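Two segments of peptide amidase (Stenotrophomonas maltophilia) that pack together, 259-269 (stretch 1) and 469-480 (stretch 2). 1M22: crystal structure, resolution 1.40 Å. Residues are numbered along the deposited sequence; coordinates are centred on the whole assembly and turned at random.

Stretch 1 259-269: VYDYTARLDPQ
Stretch 2 469-480: SEPKLIEMAYAY

A loop containing one 3-10 turn lies along a helix, held by a set of apolar contacts and one salt bridge. Stretch 2 is helical from Glu-470 through Tyr-480 and beyond, and stretch 1, with its 3-10 segment at 262-265, advances in the same direction: CA of Arg-265 lies 5.2 Å from CA of Glu-475, and CA of Pro-268 4.5 Å from CA of Ala-479. Ala-479, with no side chain beyond CB, lies at this close approach, its CB 3.8 Å from Pro-268 O.

Arg-265 (chi m, m, p, 69°) packs its aliphatic part against Pro-471, Arg-265 CD lying 3.7 Å from Pro-471 CB, before its charge meets Glu-475 (m, t, -45°): Arg-265 NE donates to Glu-475 OE2 at 2.7 Å. Arg-265 NH1 donates to Tyr-260 OH at 2.8 Å, so the guanidinium also bonds within its own stretch, and a water joins Arg-265 NH2, Asp-267 OD2 and Glu-475 OE2. Nearby, Glu-475 CA makes a CH...O contact with Arg-265 O at 3.2 Å.

Apolar packing continues beside this polar cluster. Tyr-262 (m, -80°) sets CD1 3.9 Å from Ile-474 CD1, while its OH shares a water with Glu-470 OE1. Leu-266 (m, t) places CB 3.8 Å from the centroid of the Tyr-478 ring (t, 74°), almost on its normal, a CH-pi contact suited to a flat aromatic face. A further water bridges Pro-268 O and Ala-479 O.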

# COMPACT_ATOMS: atom_id res chain seq x y z
N VAL A 259 -17.82 12.79 -6.79
CA VAL A 259 -18.06 11.35 -6.74
C VAL A 259 -17.47 10.83 -8.04
O VAL A 259 -18.18 10.69 -9.04
CB VAL A 259 -19.56 11.03 -6.67
CG1 VAL A 259 -19.77 9.53 -6.59
CG2 VAL A 259 -20.19 11.72 -5.47
N TYR A 260 -16.17 10.55 -8.02
CA TYR A 260 -15.46 10.10 -9.20
C TYR A 260 -15.28 8.59 -9.33
O TYR A 260 -14.81 7.93 -8.40
CB TYR A 260 -14.09 10.77 -9.24
CG TYR A 260 -13.43 10.75 -10.60
CD1 TYR A 260 -13.79 11.67 -11.58
CD2 TYR A 260 -12.43 9.82 -10.90
CE1 TYR A 260 -13.18 11.67 -12.83
CE2 TYR A 260 -11.82 9.80 -12.15
CZ TYR A 260 -12.19 10.73 -13.11
OH TYR A 260 -11.57 10.73 -14.33
N ASP A 261 -15.65 8.06 -10.49
CA ASP A 261 -15.51 6.64 -10.77
C ASP A 261 -14.19 6.44 -11.50
O ASP A 261 -14.08 6.69 -12.70
CB ASP A 261 -16.68 6.17 -11.64
CG ASP A 261 -16.55 4.72 -12.06
OD1 ASP A 261 -15.71 4.00 -11.48
OD2 ASP A 261 -17.30 4.30 -12.97
N TYR A 262 -13.17 6.00 -10.77
CA TYR A 262 -11.86 5.80 -11.37
C TYR A 262 -11.83 4.68 -12.40
O TYR A 262 -10.92 4.61 -13.22
CB TYR A 262 -10.81 5.55 -10.28
CG TYR A 262 -10.53 6.77 -9.43
CD1 TYR A 262 -9.69 7.79 -9.88
CD2 TYR A 262 -11.15 6.93 -8.19
CE1 TYR A 262 -9.46 8.93 -9.11
CE2 TYR A 262 -10.94 8.07 -7.42
CZ TYR A 262 -10.10 9.06 -7.89
OH TYR A 262 -9.90 10.20 -7.12
N THR A 263 -12.83 3.80 -12.39
CA THR A 263 -12.85 2.72 -13.38
C THR A 263 -13.18 3.27 -14.77
O THR A 263 -12.97 2.59 -15.77
CB THR A 263 -13.87 1.60 -13.02
OG1 THR A 263 -15.21 2.09 -13.13
CG2 THR A 263 -13.62 1.10 -11.60
N ALA A 264 -13.68 4.50 -14.82
CA ALA A 264 -13.98 5.14 -16.09
C ALA A 264 -12.67 5.51 -16.79
O ALA A 264 -12.65 5.76 -18.00
CB ALA A 264 -14.82 6.40 -15.86
N ARG A 265 -11.58 5.53 -16.03
CA ARG A 265 -10.27 5.86 -16.57
C ARG A 265 -9.49 4.65 -17.07
O ARG A 265 -8.32 4.76 -17.44
CB ARG A 265 -9.44 6.60 -15.50
CG ARG A 265 -9.98 7.99 -15.15
CD ARG A 265 -9.59 9.04 -16.19
NE ARG A 265 -10.24 8.84 -17.48
CZ ARG A 265 -11.54 9.01 -17.70
NH1 ARG A 265 -12.34 9.39 -16.71
NH2 ARG A 265 -12.04 8.80 -18.91
N LEU A 266 -10.13 3.48 -17.07
CA LEU A 266 -9.49 2.26 -17.55
C LEU A 266 -9.60 2.28 -19.08
O LEU A 266 -10.38 1.54 -19.69
CB LEU A 266 -10.18 1.03 -16.95
CG LEU A 266 -10.13 0.98 -15.42
CD1 LEU A 266 -10.97 -0.19 -14.92
CD2 LEU A 266 -8.68 0.85 -14.94
N ASP A 267 -8.80 3.15 -19.68
CA ASP A 267 -8.77 3.36 -21.12
C ASP A 267 -7.57 2.65 -21.77
O ASP A 267 -6.43 3.01 -21.51
CB ASP A 267 -8.68 4.86 -21.39
CG ASP A 267 -8.85 5.21 -22.86
OD1 ASP A 267 -8.75 4.31 -23.71
OD2 ASP A 267 -9.07 6.41 -23.15
N PRO A 268 -7.83 1.65 -22.63
CA PRO A 268 -6.74 0.93 -23.30
C PRO A 268 -5.90 1.81 -24.24
O PRO A 268 -4.82 1.42 -24.67
CB PRO A 268 -7.47 -0.20 -24.03
CG PRO A 268 -8.80 0.40 -24.33
CD PRO A 268 -9.14 1.11 -23.04
N GLN A 269 -6.41 3.00 -24.54
CA GLN A 269 -5.70 3.95 -25.39
C GLN A 269 -5.18 5.09 -24.50
O GLN A 269 -4.85 6.18 -24.98
CB GLN A 269 -6.63 4.51 -26.47
CG GLN A 269 -7.10 3.46 -27.47
CD GLN A 269 -7.88 4.05 -28.63
OE1 GLN A 269 -8.28 3.34 -29.55
NE2 GLN A 269 -8.12 5.36 -28.59
N SER A 469 -3.30 13.70 -9.73
CA SER A 469 -3.25 13.15 -11.08
C SER A 469 -3.61 11.66 -11.17
O SER A 469 -3.30 11.01 -12.17
CB SER A 469 -1.86 13.37 -11.70
OG SER A 469 -0.86 12.67 -11.00
N GLU A 470 -4.28 11.13 -10.15
CA GLU A 470 -4.66 9.71 -10.16
C GLU A 470 -5.41 9.29 -11.42
O GLU A 470 -5.15 8.23 -11.97
CB GLU A 470 -5.51 9.35 -8.94
CG GLU A 470 -4.77 9.38 -7.61
CD GLU A 470 -4.68 10.76 -7.01
OE1 GLU A 470 -5.29 11.71 -7.56
OE2 GLU A 470 -4.01 10.90 -5.98
N PRO A 471 -6.38 10.10 -11.89
CA PRO A 471 -7.10 9.69 -13.10
C PRO A 471 -6.16 9.42 -14.28
O PRO A 471 -6.28 8.41 -14.96
CB PRO A 471 -8.02 10.88 -13.37
CG PRO A 471 -8.30 11.41 -11.98
CD PRO A 471 -6.93 11.36 -11.34
N LYS A 472 -5.21 10.33 -14.50
CA LYS A 472 -4.26 10.20 -15.59
C LYS A 472 -3.29 9.04 -15.36
O LYS A 472 -2.96 8.29 -16.28
CB LYS A 472 -3.47 11.50 -15.76
CG LYS A 472 -2.48 11.47 -16.92
CD LYS A 472 -1.56 12.69 -16.91
CE LYS A 472 -2.33 13.99 -17.11
NZ LYS A 472 -1.41 15.16 -17.12
N LEU A 473 -2.82 8.89 -14.12
CA LEU A 473 -1.89 7.80 -13.83
C LEU A 473 -2.55 6.45 -14.06
O LEU A 473 -1.92 5.52 -14.56
CB LEU A 473 -1.39 7.89 -12.38
CG LEU A 473 -0.43 9.03 -12.06
CD1 LEU A 473 0.07 8.89 -10.63
CD2 LEU A 473 0.75 9.02 -13.03
N ILE A 474 -3.82 6.34 -13.70
CA ILE A 474 -4.54 5.09 -13.89
C ILE A 474 -4.71 4.79 -15.38
O ILE A 474 -4.53 3.65 -15.80
CB ILE A 474 -5.91 5.14 -13.18
CG1 ILE A 474 -5.69 5.04 -11.67
CG2 ILE A 474 -6.80 3.99 -13.66
CD1 ILE A 474 -6.94 5.26 -10.83
N GLU A 475 -5.05 5.80 -16.17
CA GLU A 475 -5.22 5.61 -17.61
C GLU A 475 -3.93 5.07 -18.22
O GLU A 475 -3.94 4.13 -19.02
CB GLU A 475 -5.52 6.93 -18.33
CG GLU A 475 -6.73 7.70 -17.88
CD GLU A 475 -6.96 8.94 -18.73
OE1 GLU A 475 -5.97 9.66 -19.02
OE2 GLU A 475 -8.11 9.19 -19.13
N MET A 476 -2.81 5.70 -17.85
CA MET A 476 -1.51 5.30 -18.38
C MET A 476 -1.08 3.92 -17.92
O MET A 476 -0.61 3.10 -18.72
CB MET A 476 -0.47 6.36 -18.02
CG MET A 476 -0.75 7.70 -18.69
SD MET A 476 0.42 9.02 -18.30
CE MET A 476 1.78 8.52 -19.18
N ALA A 477 -1.24 3.65 -16.63
CA ALA A 477 -0.87 2.36 -16.06
C ALA A 477 -1.72 1.24 -16.65
O ALA A 477 -1.21 0.16 -16.94
CB ALA A 477 -1.02 2.41 -14.54
N TYR A 478 -3.01 1.50 -16.81
CA TYR A 478 -3.90 0.50 -17.38
C TYR A 478 -3.52 0.19 -18.82
O TYR A 478 -3.45 -0.97 -19.23
CB TYR A 478 -5.35 0.99 -17.33
CG TYR A 478 -6.35 0.01 -17.89
CD1 TYR A 478 -6.72 -1.13 -17.17
CD2 TYR A 478 -6.94 0.22 -19.14
CE1 TYR A 478 -7.64 -2.04 -17.69
CE2 TYR A 478 -7.86 -0.68 -19.66
CZ TYR A 478 -8.21 -1.81 -18.93
OH TYR A 478 -9.12 -2.70 -19.43
N ALA A 479 -3.26 1.24 -19.60
CA ALA A 479 -2.88 1.05 -21.00
C ALA A 479 -1.61 0.23 -21.11
O ALA A 479 -1.48 -0.62 -21.99
CB ALA A 479 -2.70 2.41 -21.67
N TYR A 480 -0.66 0.48 -20.22
CA TYR A 480 0.59 -0.27 -20.22
C TYR A 480 0.33 -1.73 -19.84
O TYR A 480 0.81 -2.66 -20.50
CB TYR A 480 1.59 0.33 -19.22
CG TYR A 480 2.76 -0.59 -18.95
CD1 TYR A 480 3.77 -0.77 -19.89
CD2 TYR A 480 2.80 -1.36 -17.78
CE1 TYR A 480 4.79 -1.70 -19.68
CE2 TYR A 480 3.81 -2.29 -17.57
CZ TYR A 480 4.80 -2.46 -18.52
OH TYR A 480 5.78 -3.40 -18.31
O HOH W 1 -8.03 11.87 -7.94
O HOH W 2 -9.99 8.30 -21.08
O HOH W 3 -2.43 0.10 -24.55